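Local coordinates for protein abietadiene synthase, chloroplastic (Abies grandis, PDB 3S9V) that belongs to the terpene synthase family, a largely helical chloroplast enzyme that combines a family N-terminal domain with a metal-binding domain, at residues K220-S223 and S227-S230; E295-V300 and R331-N336; D445-L448 and V452-M455; P518-C523 and P740-R745; V535-L540 and K551-S556. All blocks are in the same frame, centred on the assembly; numbering follows the deposited sequence.

Contact 1: K220-S223 and S227-S230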
# COMPACT_ATOMS: atom_id res chain seq x y z
N LYS A 220 -19.46 -12.96 -29.35
CA LYS A 220 -20.34 -12.47 -28.30
C LYS A 220 -19.56 -12.01 -27.08
O LYS A 220 -20.11 -11.34 -26.21
CB LYS A 220 -21.32 -13.56 -27.86
CG LYS A 220 -22.07 -14.26 -28.99
CD LYS A 220 -23.09 -15.23 -28.40
CE LYS A 220 -23.71 -16.12 -29.47
NZ LYS A 220 -24.80 -16.97 -28.91
N LEU A 221 -18.29 -12.38 -27.02
CA LEU A 221 -17.45 -12.03 -25.89
C LEU A 221 -16.50 -10.88 -26.20
O LEU A 221 -15.57 -10.61 -25.45
CB LEU A 221 -16.67 -13.26 -25.43
CG LEU A 221 -17.56 -14.48 -25.15
CD1 LEU A 221 -16.70 -15.66 -24.72
CD2 LEU A 221 -18.58 -14.13 -24.08
N GLN A 222 -16.75 -10.20 -27.32
CA GLN A 222 -15.93 -9.07 -27.74
C GLN A 222 -16.04 -7.93 -26.71
O GLN A 222 -17.07 -7.80 -26.05
CB GLN A 222 -16.39 -8.59 -29.12
CG GLN A 222 -15.68 -7.38 -29.67
CD GLN A 222 -16.03 -7.13 -31.13
OE1 GLN A 222 -17.21 -7.11 -31.50
NE2 GLN A 222 -15.02 -6.93 -31.97
N SER A 223 -14.99 -7.12 -26.59
CA SER A 223 -14.99 -6.00 -25.64
C SER A 223 -15.78 -4.83 -26.20
O SER A 223 -16.06 -4.78 -27.38
CB SER A 223 -13.56 -5.55 -25.35
OG SER A 223 -12.73 -6.65 -25.01
N SER A 227 -11.99 -4.90 -28.76
CA SER A 227 -10.85 -5.78 -28.56
C SER A 227 -11.29 -7.09 -27.95
O SER A 227 -12.43 -7.24 -27.50
CB SER A 227 -9.83 -5.15 -27.63
OG SER A 227 -10.12 -5.49 -26.28
N PHE A 228 -10.36 -8.04 -27.92
CA PHE A 228 -10.61 -9.31 -27.28
C PHE A 228 -9.61 -9.32 -26.13
O PHE A 228 -8.40 -9.49 -26.32
CB PHE A 228 -10.40 -10.44 -28.29
CG PHE A 228 -11.62 -10.67 -29.16
CD1 PHE A 228 -12.63 -11.53 -28.73
CD2 PHE A 228 -11.80 -9.95 -30.34
CE1 PHE A 228 -13.82 -11.66 -29.46
CE2 PHE A 228 -12.98 -10.07 -31.07
CZ PHE A 228 -13.99 -10.92 -30.63
N LEU A 229 -10.14 -9.07 -24.94
CA LEU A 229 -9.38 -8.97 -23.70
C LEU A 229 -8.17 -8.05 -23.80
O LEU A 229 -7.10 -8.33 -23.25
CB LEU A 229 -8.95 -10.35 -23.20
CG LEU A 229 -9.47 -10.48 -21.76
CD1 LEU A 229 -10.57 -11.50 -21.73
CD2 LEU A 229 -8.36 -10.84 -20.81
N SER A 230 -8.36 -6.96 -24.53
CA SER A 230 -7.36 -5.91 -24.74
C SER A 230 -6.10 -6.29 -25.50
O SER A 230 -5.18 -5.48 -25.62
CB SER A 230 -6.96 -5.28 -23.40
OG SER A 230 -6.03 -6.08 -22.71
O HOH W 1 -12.95 -9.50 -24.83
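With chi1 at 177°, Gln222 sends its extended chain obliquely across the ring of Phe228; that ring swings in from the other segment with its CG beside the backbone N (chi1 -82°). The meeting is over a ring face: Gln222 CA sits 4.2 Å from the centroid of the Phe228 ring as a CH-pi contact, and Gln222 CB is 3.7 Å from Phe228 CZ. The amide plane is turned 32° from the ring. Its NE2 is held by Asn244 OD1 and the carbonyl of Gly226. A glutamine laid against an aromatic ring across a tight Gly-containing turn recalls the QW motifs of the related triterpene cyclases, with phenylalanine in the place of tryptophan, and the turn here probably belongs to that class. Ser223 N closes it with a bond of 2.7 Å to Ser227 O. Ser223 OG also points at that carbonyl, although its position is less certain. Ser227 OG, in turn, accepts from Ser230 N at 2.9 Å, an ST motif, just before helix 232-242. A water accepts from Leu229 N and donates to Leu221 O and Ser223 OG, so it bridges the two segments.

Contact 2: E295-V300 and R331-N336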
# COMPACT_ATOMS: atom_id res chain seq x y z
N GLU A 295 -6.95 14.48 -9.53
CA GLU A 295 -7.38 14.38 -10.92
C GLU A 295 -7.35 12.93 -11.42
O GLU A 295 -8.22 12.51 -12.18
CB GLU A 295 -6.49 15.26 -11.80
CG GLU A 295 -7.17 15.81 -13.05
CD GLU A 295 -6.28 16.78 -13.83
OE1 GLU A 295 -5.31 16.33 -14.47
OE2 GLU A 295 -6.57 17.99 -13.80
N ALA A 296 -6.35 12.17 -10.99
CA ALA A 296 -6.21 10.78 -11.41
C ALA A 296 -7.27 9.87 -10.78
O ALA A 296 -7.81 8.99 -11.45
CB ALA A 296 -4.81 10.28 -11.06
N LEU A 297 -7.55 10.07 -9.50
CA LEU A 297 -8.54 9.26 -8.80
C LEU A 297 -9.97 9.57 -9.24
O LEU A 297 -10.82 8.67 -9.25
CB LEU A 297 -8.40 9.42 -7.28
CG LEU A 297 -7.09 8.86 -6.69
CD1 LEU A 297 -7.09 9.09 -5.19
CD2 LEU A 297 -6.95 7.36 -6.99
N ASP A 298 -10.25 10.83 -9.58
CA ASP A 298 -11.59 11.20 -10.06
C ASP A 298 -11.85 10.40 -11.34
O ASP A 298 -12.96 9.90 -11.56
CB ASP A 298 -11.67 12.70 -10.40
CG ASP A 298 -11.81 13.58 -9.16
OD1 ASP A 298 -12.28 13.09 -8.11
OD2 ASP A 298 -11.48 14.79 -9.26
N TYR A 299 -10.83 10.31 -12.18
CA TYR A 299 -10.91 9.58 -13.43
C TYR A 299 -11.22 8.11 -13.17
O TYR A 299 -12.17 7.56 -13.74
CB TYR A 299 -9.59 9.70 -14.19
CG TYR A 299 -9.58 8.94 -15.51
CD1 TYR A 299 -9.96 9.57 -16.70
CD2 TYR A 299 -9.18 7.60 -15.56
CE1 TYR A 299 -9.94 8.87 -17.91
CE2 TYR A 299 -9.17 6.90 -16.76
CZ TYR A 299 -9.55 7.53 -17.93
OH TYR A 299 -9.50 6.84 -19.12
N VAL A 300 -10.43 7.48 -12.30
CA VAL A 300 -10.65 6.08 -11.99
C VAL A 300 -12.04 5.83 -11.41
O VAL A 300 -12.70 4.86 -11.77
CB VAL A 300 -9.60 5.55 -11.00
CG1 VAL A 300 -9.92 4.09 -10.62
CG2 VAL A 300 -8.21 5.64 -11.64
N ARG A 331 -11.11 4.36 -1.31
CA ARG A 331 -11.72 4.42 0.00
C ARG A 331 -10.97 5.40 0.89
O ARG A 331 -11.58 6.27 1.52
CB ARG A 331 -11.72 3.05 0.67
CG ARG A 331 -11.93 3.12 2.19
CD ARG A 331 -12.32 1.77 2.76
NE ARG A 331 -13.69 1.45 2.39
CZ ARG A 331 -14.32 0.35 2.78
NH1 ARG A 331 -15.57 0.14 2.39
NH2 ARG A 331 -13.70 -0.55 3.53
N LEU A 332 -9.65 5.28 0.94
CA LEU A 332 -8.87 6.19 1.78
C LEU A 332 -9.02 7.64 1.34
O LEU A 332 -8.91 8.54 2.17
CB LEU A 332 -7.39 5.79 1.80
CG LEU A 332 -7.09 4.49 2.56
CD1 LEU A 332 -5.63 4.12 2.41
CD2 LEU A 332 -7.43 4.68 4.04
N HIS A 333 -9.29 7.87 0.06
CA HIS A 333 -9.44 9.25 -0.40
C HIS A 333 -10.86 9.80 -0.38
O HIS A 333 -11.14 10.81 -1.03
CB HIS A 333 -8.82 9.40 -1.79
CG HIS A 333 -7.33 9.40 -1.78
ND1 HIS A 333 -6.59 10.56 -1.89
CD2 HIS A 333 -6.44 8.40 -1.60
CE1 HIS A 333 -5.31 10.27 -1.78
NE2 HIS A 333 -5.19 8.97 -1.61
N GLY A 334 -11.75 9.14 0.35
CA GLY A 334 -13.13 9.61 0.49
C GLY A 334 -14.18 9.28 -0.56
O GLY A 334 -15.27 9.85 -0.52
N TYR A 335 -13.86 8.38 -1.48
CA TYR A 335 -14.81 8.00 -2.52
C TYR A 335 -15.78 6.95 -1.99
O TYR A 335 -15.44 6.17 -1.10
CB TYR A 335 -14.05 7.48 -3.74
CG TYR A 335 -13.27 8.55 -4.46
CD1 TYR A 335 -13.87 9.35 -5.43
CD2 TYR A 335 -11.94 8.79 -4.13
CE1 TYR A 335 -13.15 10.38 -6.06
CE2 TYR A 335 -11.21 9.81 -4.75
CZ TYR A 335 -11.82 10.60 -5.72
OH TYR A 335 -11.09 11.59 -6.33
N ASN A 336 -16.99 6.93 -2.53
CA ASN A 336 -18.00 5.98 -2.09
C ASN A 336 -17.90 4.68 -2.85
O ASN A 336 -18.60 4.46 -3.84
CB ASN A 336 -19.41 6.55 -2.24
CG ASN A 336 -20.49 5.55 -1.82
OD1 ASN A 336 -20.23 4.65 -1.03
ND2 ASN A 336 -21.70 5.73 -2.34
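Leu297 on helix 290-301 faces His333 with their CA atoms 8.4 Å apart, and Asp298 faces Tyr335 at 8.8 Å between CA atoms, where the chain has just left helix 320-332. Leu297 CD1 drops onto one face of the His333 imidazole, 3.6 Å from the ring centroid and nearest to CG, a CH-pi contact. The imidazole is also held through NE2, which bonds Glu281 of helix 269-282. Leu297 CB packs at 3.8 Å from Tyr335 CE2, so the one leucine touches both aromatic groups. Asp298 points its CB away from the other segment, yet with chi1 -78°, CG beside the backbone N, its carboxylate comes back toward the tyrosine: OD1 receives the Tyr335 hydroxyl at 2.6 Å from OH. The hydroxyl meets OD1 from above the carboxylate plane, 49° out of it, while OD1 itself lies at the edge of the phenol ring. OD2 forms a salt bridge with Lys294, and the two partners together fix the rotation of the carboxylate. The tyrosine directly follows the Schellman motif that ends helix 320-332: Tyr335 N bonds Leu330 O, Gly334 N bonds Arg331 O at 3.1 Å, and Gly334, with positive phi, is the C-prime residue.

Contact 3: D445-L448 and V452-M455; sequences DVWL and VYMM
Trp447 CB lies over one face of the Tyr453 ring, 3.5 Å from its centroid and displaced toward the rim, a CH-pi contact made across a hydrogen-bonded antiparallel pair. At the edge of the same phenol ring, near its plane, comes the backbone carbonyl carbon of the next residue, with Leu448 C 3.7 Å from Tyr453 CE2. Tyr453 O lies at the edge of the Trp447 indole, near its plane. Between the five-membered ring and the phenol the planes differ by 31° with centroids 5.4 Å apart, an oblique meeting. The tyrosine takes chi1 65°, its CG between the backbone N and the carbonyl carbon, and this tips the ring back across the neighbouring strand. Met455 CB approaches Trp447 NE1 at 4.0 Å, obliquely to the indole.

Trp447 N and Tyr453 N each bond the other's carbonyl, at 2.8 Å for Trp447 N to Tyr453 O. Leu448 and Val452 form the adjacent non-hydrogen-bonded pair, and their side chains, on the face away from the aromatics, meet at 4.1 Å between Leu448 CD1 and Val452 CG2. Val446 CB packs on Val452 CG1. One water links Asp445 O to Met455 N, and a second is shared by Leu448 O and the Tyr453 hydroxyl.

This short beta hairpin, the two-stranded sheet of a helical chain, is wedged among loops and helices: Asp103 of helix 101-117 accepts from Val452 N, Asn53 from Met454 N, and Phe271 of helix 269-282 meets the Trp447 ring edge-to-face, as His265 does that of Tyr453.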
# COMPACT_ATOMS: atom_id res chain seq x y z
N ASP A 445 12.04 -2.02 -12.84
CA ASP A 445 11.39 -3.32 -12.94
C ASP A 445 10.62 -3.36 -14.25
O ASP A 445 10.17 -2.33 -14.75
CB ASP A 445 10.40 -3.55 -11.79
CG ASP A 445 11.08 -3.83 -10.46
OD1 ASP A 445 12.13 -4.51 -10.44
OD2 ASP A 445 10.55 -3.38 -9.42
N VAL A 446 10.49 -4.55 -14.83
CA VAL A 446 9.73 -4.73 -16.05
C VAL A 446 8.51 -5.53 -15.64
O VAL A 446 8.39 -5.93 -14.49
CB VAL A 446 10.53 -5.49 -17.12
CG1 VAL A 446 11.54 -4.57 -17.77
CG2 VAL A 446 11.21 -6.70 -16.51
N TRP A 447 7.61 -5.77 -16.58
CA TRP A 447 6.39 -6.51 -16.28
C TRP A 447 6.23 -7.64 -17.28
O TRP A 447 6.72 -7.54 -18.40
CB TRP A 447 5.18 -5.58 -16.31
CG TRP A 447 5.34 -4.36 -15.42
CD1 TRP A 447 6.20 -3.32 -15.60
CD2 TRP A 447 4.66 -4.12 -14.18
NE1 TRP A 447 6.11 -2.44 -14.54
CE2 TRP A 447 5.18 -2.91 -13.66
CE3 TRP A 447 3.67 -4.80 -13.46
CZ2 TRP A 447 4.74 -2.37 -12.44
CZ3 TRP A 447 3.24 -4.27 -12.25
CH2 TRP A 447 3.77 -3.06 -11.75
N LEU A 448 5.54 -8.69 -16.87
CA LEU A 448 5.33 -9.84 -17.74
C LEU A 448 3.88 -10.04 -18.17
O LEU A 448 3.00 -10.27 -17.35
CB LEU A 448 5.84 -11.11 -17.06
CG LEU A 448 5.94 -12.36 -17.95
CD1 LEU A 448 6.78 -12.04 -19.18
CD2 LEU A 448 6.54 -13.52 -17.17
N VAL A 452 7.26 -9.16 -22.56
CA VAL A 452 7.82 -8.34 -21.49
C VAL A 452 7.47 -6.89 -21.84
O VAL A 452 7.70 -6.44 -22.96
CB VAL A 452 9.36 -8.45 -21.40
CG1 VAL A 452 9.89 -7.38 -20.47
CG2 VAL A 452 9.75 -9.83 -20.87
N TYR A 453 6.89 -6.16 -20.90
CA TYR A 453 6.54 -4.77 -21.16
C TYR A 453 7.00 -3.86 -20.03
O TYR A 453 7.36 -4.33 -18.95
CB TYR A 453 5.03 -4.64 -21.43
CG TYR A 453 4.12 -4.95 -20.26
CD1 TYR A 453 3.52 -3.93 -19.53
CD2 TYR A 453 3.83 -6.26 -19.90
CE1 TYR A 453 2.66 -4.20 -18.48
CE2 TYR A 453 2.95 -6.55 -18.84
CZ TYR A 453 2.37 -5.50 -18.14
OH TYR A 453 1.48 -5.73 -17.10
N MET A 454 7.01 -2.56 -20.30
CA MET A 454 7.47 -1.59 -19.32
C MET A 454 6.45 -0.49 -19.08
O MET A 454 5.78 -0.05 -20.00
CB MET A 454 8.78 -0.97 -19.80
CG MET A 454 9.75 -1.99 -20.40
SD MET A 454 11.24 -1.24 -21.07
CE MET A 454 10.57 0.14 -21.98
N MET A 455 6.33 -0.05 -17.83
CA MET A 455 5.40 1.00 -17.50
C MET A 455 6.16 2.19 -16.92
O MET A 455 6.33 2.30 -15.71
CB MET A 455 4.35 0.50 -16.51
CG MET A 455 2.90 0.85 -16.91
SD MET A 455 2.28 -0.09 -18.31
CE MET A 455 2.32 -1.55 -17.63
O HOH W 2 8.76 -0.83 -16.28
O HOH W 3 0.42 -8.24 -17.48

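Contact 4: P518-C523 and P740-R745; sequences PEFSKC and PDIYKR
Ile742 reaches across to Phe520 where two helices of the helical terpene synthase fold begin: Phe520 holds the N-cap position of helix 521-541, and Ile742 lies in the first turn of helix 741-757, whose N-cap position is Pro740. The contact ties helix starts more than two hundred residues apart.

From CB, directed toward Phe520, the isoleucine divides. CG2 stays with its own helix and lies over one face of the Tyr743 ring, 3.6 Å above its plane. The other branch, CG1, is set anti to the backbone N (chi1 -176°), the direction of the phenylalanine, and passes 4.1 Å from Phe520 CE1. CD1, at the tip, ends over one face of the Phe520 ring in a CH-pi contact, 3.8 Å from the centroid and 20° off the normal, displaced toward the CZ and CE1 rim. The two side chains approach from opposite directions. Phe520 CG, beside its backbone N, turns the ring toward helix 741-757.

Arg745, one turn after Ile742, completes the neighbourhood. Its chain bends at chi3, and the guanidinium is turned 83° from the phenyl plane, an oblique meeting. Its polar partners lie outside these segments: NH1 makes a salt bridge with Glu517, and NH2 bonds the carbonyl of Phe514, the last residue of helix 504-514. With its position fixed by these bonds, Arg745 NH1 comes within 4.1 Å of Phe520 CE2.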
# COMPACT_ATOMS: atom_id res chain seq x y z
N PRO A 518 7.80 19.40 7.46
CA PRO A 518 8.52 20.52 8.08
C PRO A 518 7.56 21.56 8.68
O PRO A 518 7.90 22.23 9.66
CB PRO A 518 9.35 21.09 6.93
CG PRO A 518 9.63 19.88 6.09
CD PRO A 518 8.29 19.18 6.08
N GLU A 519 6.38 21.70 8.08
CA GLU A 519 5.38 22.66 8.53
C GLU A 519 4.81 22.38 9.92
O GLU A 519 4.29 23.29 10.57
CB GLU A 519 4.21 22.72 7.54
CG GLU A 519 4.62 22.83 6.08
CD GLU A 519 4.48 21.52 5.33
OE1 GLU A 519 3.32 21.11 5.06
OE2 GLU A 519 5.52 20.89 5.02
N PHE A 520 4.89 21.13 10.35
CA PHE A 520 4.34 20.73 11.65
C PHE A 520 5.41 20.56 12.73
O PHE A 520 5.27 19.72 13.62
CB PHE A 520 3.55 19.43 11.49
CG PHE A 520 2.44 19.51 10.47
CD1 PHE A 520 1.38 20.40 10.63
CD2 PHE A 520 2.44 18.67 9.34
CE1 PHE A 520 0.33 20.46 9.68
CE2 PHE A 520 1.40 18.73 8.39
CZ PHE A 520 0.35 19.62 8.56
N SER A 521 6.47 21.36 12.67
CA SER A 521 7.53 21.27 13.66
C SER A 521 7.03 21.63 15.06
O SER A 521 7.38 20.97 16.05
CB SER A 521 8.69 22.19 13.26
OG SER A 521 8.22 23.50 12.95
N LYS A 522 6.20 22.67 15.15
CA LYS A 522 5.67 23.12 16.42
C LYS A 522 4.73 22.09 17.03
O LYS A 522 4.75 21.86 18.24
CB LYS A 522 4.92 24.45 16.25
CG LYS A 522 4.72 25.21 17.55
CD LYS A 522 6.08 25.54 18.15
CE LYS A 522 5.95 26.15 19.52
NZ LYS A 522 7.29 26.42 20.13
N CYS A 523 3.90 21.48 16.19
CA CYS A 523 2.96 20.46 16.66
C CYS A 523 3.77 19.28 17.20
O CYS A 523 3.39 18.67 18.20
CB CYS A 523 2.04 20.00 15.52
SG CYS A 523 0.74 18.81 16.00
N PRO A 740 -11.03 18.09 9.19
CA PRO A 740 -9.79 18.42 8.48
C PRO A 740 -8.77 17.29 8.64
O PRO A 740 -8.58 16.77 9.74
CB PRO A 740 -9.35 19.73 9.13
CG PRO A 740 -10.65 20.36 9.51
CD PRO A 740 -11.45 19.20 10.07
N ASP A 741 -8.13 16.93 7.54
CA ASP A 741 -7.15 15.84 7.48
C ASP A 741 -6.14 15.77 8.63
O ASP A 741 -5.93 14.69 9.20
CB ASP A 741 -6.40 15.91 6.15
CG ASP A 741 -5.71 14.59 5.80
OD1 ASP A 741 -6.42 13.57 5.66
OD2 ASP A 741 -4.46 14.58 5.68
N ILE A 742 -5.51 16.89 8.95
CA ILE A 742 -4.50 16.92 9.99
C ILE A 742 -5.00 16.44 11.35
O ILE A 742 -4.25 15.79 12.08
CB ILE A 742 -3.89 18.34 10.15
CG1 ILE A 742 -2.76 18.32 11.19
CG2 ILE A 742 -4.95 19.32 10.57
CD1 ILE A 742 -1.57 17.47 10.78
N TYR A 743 -6.25 16.73 11.69
CA TYR A 743 -6.79 16.30 12.98
C TYR A 743 -7.11 14.81 12.97
O TYR A 743 -6.98 14.13 13.99
CB TYR A 743 -8.03 17.13 13.34
CG TYR A 743 -7.75 18.62 13.38
CD1 TYR A 743 -8.17 19.46 12.35
CD2 TYR A 743 -7.03 19.19 14.43
CE1 TYR A 743 -7.87 20.82 12.35
CE2 TYR A 743 -6.72 20.56 14.45
CZ TYR A 743 -7.15 21.37 13.41
OH TYR A 743 -6.86 22.71 13.40
N LYS A 744 -7.50 14.28 11.81
CA LYS A 744 -7.78 12.86 11.68
C LYS A 744 -6.48 12.06 11.80
O LYS A 744 -6.48 10.95 12.34
CB LYS A 744 -8.47 12.56 10.34
CG LYS A 744 -9.85 13.17 10.25
CD LYS A 744 -10.76 12.45 9.29
CE LYS A 744 -10.39 12.69 7.85
NZ LYS A 744 -11.35 11.96 6.96
N ARG A 745 -5.38 12.63 11.32
CA ARG A 745 -4.08 11.98 11.41
C ARG A 745 -3.61 11.98 12.87
O ARG A 745 -3.08 10.99 13.36
CB ARG A 745 -3.06 12.70 10.53
CG ARG A 745 -3.31 12.56 9.03
CD ARG A 745 -2.43 13.50 8.20
NE ARG A 745 -1.01 13.26 8.42
CZ ARG A 745 -0.04 14.06 8.00
NH1 ARG A 745 -0.32 15.18 7.33
NH2 ARG A 745 1.23 13.75 8.25

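Contact 5: V535-L540 and K551-S556; sequences VILDDL and KLFTES
Leu537 and Phe553 form the tight part of this helix pair. One branch of the leucine, CD2, is pressed against the far end of the ring, 3.3 Å from Phe553 CZ and 3.7 Å from CE1, and its sister methyl CD1 lies 3.9 Å from CE1. The leucine crosses the phenylalanine at about a right angle, and its methyls come onto the ring obliquely. Phe553 CG lies anti to the backbone N (chi1 -162°), which throws the ring out toward helix 521-541; the CA atoms of Leu537 and Phe553 are 9.7 Å apart, so in these two segments the contact is made by side chains.

The other part is looser. Leu540, one turn on, offers only CD2, and it stands 3.9 Å from Phe553 CD2, the ring atom para to CE1, on the same side of the ring plane as Leu537. Beyond these three buried residues the pair opens out: Lys551 on the outer side of helix 547-559 is exposed, and Glu555 pairs with Arg559 along its own helix. On helix 521-541, Asp538 and Asp539 point away from Phe553; they begin the Asp-Asp-Leu-Tyr-Asp sequence, the aspartate-rich DDxxD signature of this family's metal-binding domain. Asp539 bonds Thr500.

The packing continues into other helices. Phe553 meets Phe576 of helix 570-594 edge-to-face and touches Met572, while Leu537 rests on Cys575 of that helix and on Trp606, Leu610 and Tyr613 of helix 599-621, so the pair packs against helices 570-594 and 599-621.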
# COMPACT_ATOMS: atom_id res chain seq x y z
N VAL A 535 3.65 10.88 30.79
CA VAL A 535 4.44 9.76 31.31
C VAL A 535 4.92 10.07 32.72
O VAL A 535 4.82 9.24 33.62
CB VAL A 535 5.68 9.48 30.42
CG1 VAL A 535 6.68 8.60 31.16
CG2 VAL A 535 5.23 8.80 29.14
N ILE A 536 5.44 11.28 32.91
CA ILE A 536 5.94 11.75 34.19
C ILE A 536 4.84 11.77 35.25
O ILE A 536 5.02 11.26 36.37
CB ILE A 536 6.55 13.18 34.07
CG1 ILE A 536 7.84 13.15 33.24
CG2 ILE A 536 6.82 13.77 35.44
CD1 ILE A 536 8.40 14.53 32.94
N LEU A 537 3.70 12.36 34.91
CA LEU A 537 2.58 12.45 35.84
C LEU A 537 1.97 11.07 36.08
O LEU A 537 1.47 10.78 37.17
CB LEU A 537 1.52 13.42 35.32
CG LEU A 537 2.01 14.87 35.19
CD1 LEU A 537 0.86 15.79 34.80
CD2 LEU A 537 2.60 15.32 36.51
N ASP A 538 2.04 10.21 35.07
CA ASP A 538 1.51 8.86 35.20
C ASP A 538 2.31 8.15 36.29
O ASP A 538 1.74 7.46 37.14
CB ASP A 538 1.65 8.10 33.89
CG ASP A 538 0.90 6.79 33.90
OD1 ASP A 538 1.09 5.99 32.96
OD2 ASP A 538 0.12 6.56 34.85
N ASP A 539 3.63 8.32 36.27
CA ASP A 539 4.49 7.68 37.27
C ASP A 539 4.25 8.34 38.63
O ASP A 539 4.21 7.66 39.66
CB ASP A 539 5.97 7.80 36.89
CG ASP A 539 6.33 7.03 35.63
OD1 ASP A 539 5.75 5.94 35.40
OD2 ASP A 539 7.21 7.50 34.88
N LEU A 540 4.09 9.66 38.63
CA LEU A 540 3.85 10.39 39.87
C LEU A 540 2.59 9.88 40.57
O LEU A 540 2.64 9.49 41.73
CB LEU A 540 3.71 11.88 39.58
CG LEU A 540 3.70 12.76 40.83
CD1 LEU A 540 5.07 12.67 41.51
CD2 LEU A 540 3.38 14.20 40.46
N LYS A 551 -3.32 15.34 45.63
CA LYS A 551 -4.37 16.34 45.62
C LYS A 551 -3.81 17.77 45.51
O LYS A 551 -4.48 18.67 45.00
CB LYS A 551 -5.22 16.22 46.88
CG LYS A 551 -6.44 17.11 46.85
CD LYS A 551 -7.16 17.14 48.17
CE LYS A 551 -8.24 18.21 48.14
NZ LYS A 551 -7.68 19.54 47.75
N LEU A 552 -2.59 17.97 45.99
CA LEU A 552 -1.97 19.29 45.91
C LEU A 552 -1.66 19.58 44.45
O LEU A 552 -1.84 20.70 43.97
CB LEU A 552 -0.68 19.34 46.72
CG LEU A 552 -0.76 19.07 48.23
CD1 LEU A 552 0.65 19.00 48.79
CD2 LEU A 552 -1.56 20.16 48.92
N PHE A 553 -1.19 18.56 43.73
CA PHE A 553 -0.87 18.73 42.31
C PHE A 553 -2.15 19.05 41.54
O PHE A 553 -2.21 20.03 40.78
CB PHE A 553 -0.21 17.46 41.76
CG PHE A 553 0.53 17.68 40.45
CD1 PHE A 553 -0.16 17.76 39.24
CD2 PHE A 553 1.92 17.83 40.44
CE1 PHE A 553 0.52 17.97 38.04
CE2 PHE A 553 2.61 18.05 39.24
CZ PHE A 553 1.91 18.12 38.04
N THR A 554 -3.18 18.23 41.74
CA THR A 554 -4.45 18.44 41.06
C THR A 554 -5.01 19.83 41.35
O THR A 554 -5.50 20.52 40.45
CB THR A 554 -5.49 17.37 41.49
OG1 THR A 554 -4.95 16.07 41.23
CG2 THR A 554 -6.78 17.52 40.71
N GLU A 555 -4.93 20.24 42.62
CA GLU A 555 -5.43 21.54 43.04
C GLU A 555 -4.59 22.68 42.45
O GLU A 555 -5.13 23.74 42.09
CB GLU A 555 -5.40 21.65 44.57
CG GLU A 555 -5.80 23.02 45.11
CD GLU A 555 -7.29 23.27 45.06
OE1 GLU A 555 -7.89 23.15 43.97
OE2 GLU A 555 -7.87 23.59 46.11
N SER A 556 -3.29 22.46 42.35
CA SER A 556 -2.40 23.47 41.79
C SER A 556 -2.80 23.75 40.35
O SER A 556 -2.85 24.90 39.93
CB SER A 556 -0.94 22.99 41.83
OG SER A 556 -0.47 22.82 43.16

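Overall arrangement
The five contacts are spread over a long helical chain, with centres about 22 to 71 Å apart, and none touches another. Contacts 1 and 2 both lie in the N-terminal part typical of terpene synthases, about 27 Å between centres. Contact 3, the sole hairpin, follows them and lies about 23 Å from contact 1, centre to centre. Contacts 4 and 5 stand on the opposite side of the chain's centre from contacts 1 and 3; both use helix 521-541, and contact 5 is nested in the loop that contact 4 closes. Contact 4 also lies only about 6 Å, nearest atoms, from contact 2, so it sits close to helices 290-301 and 320-332.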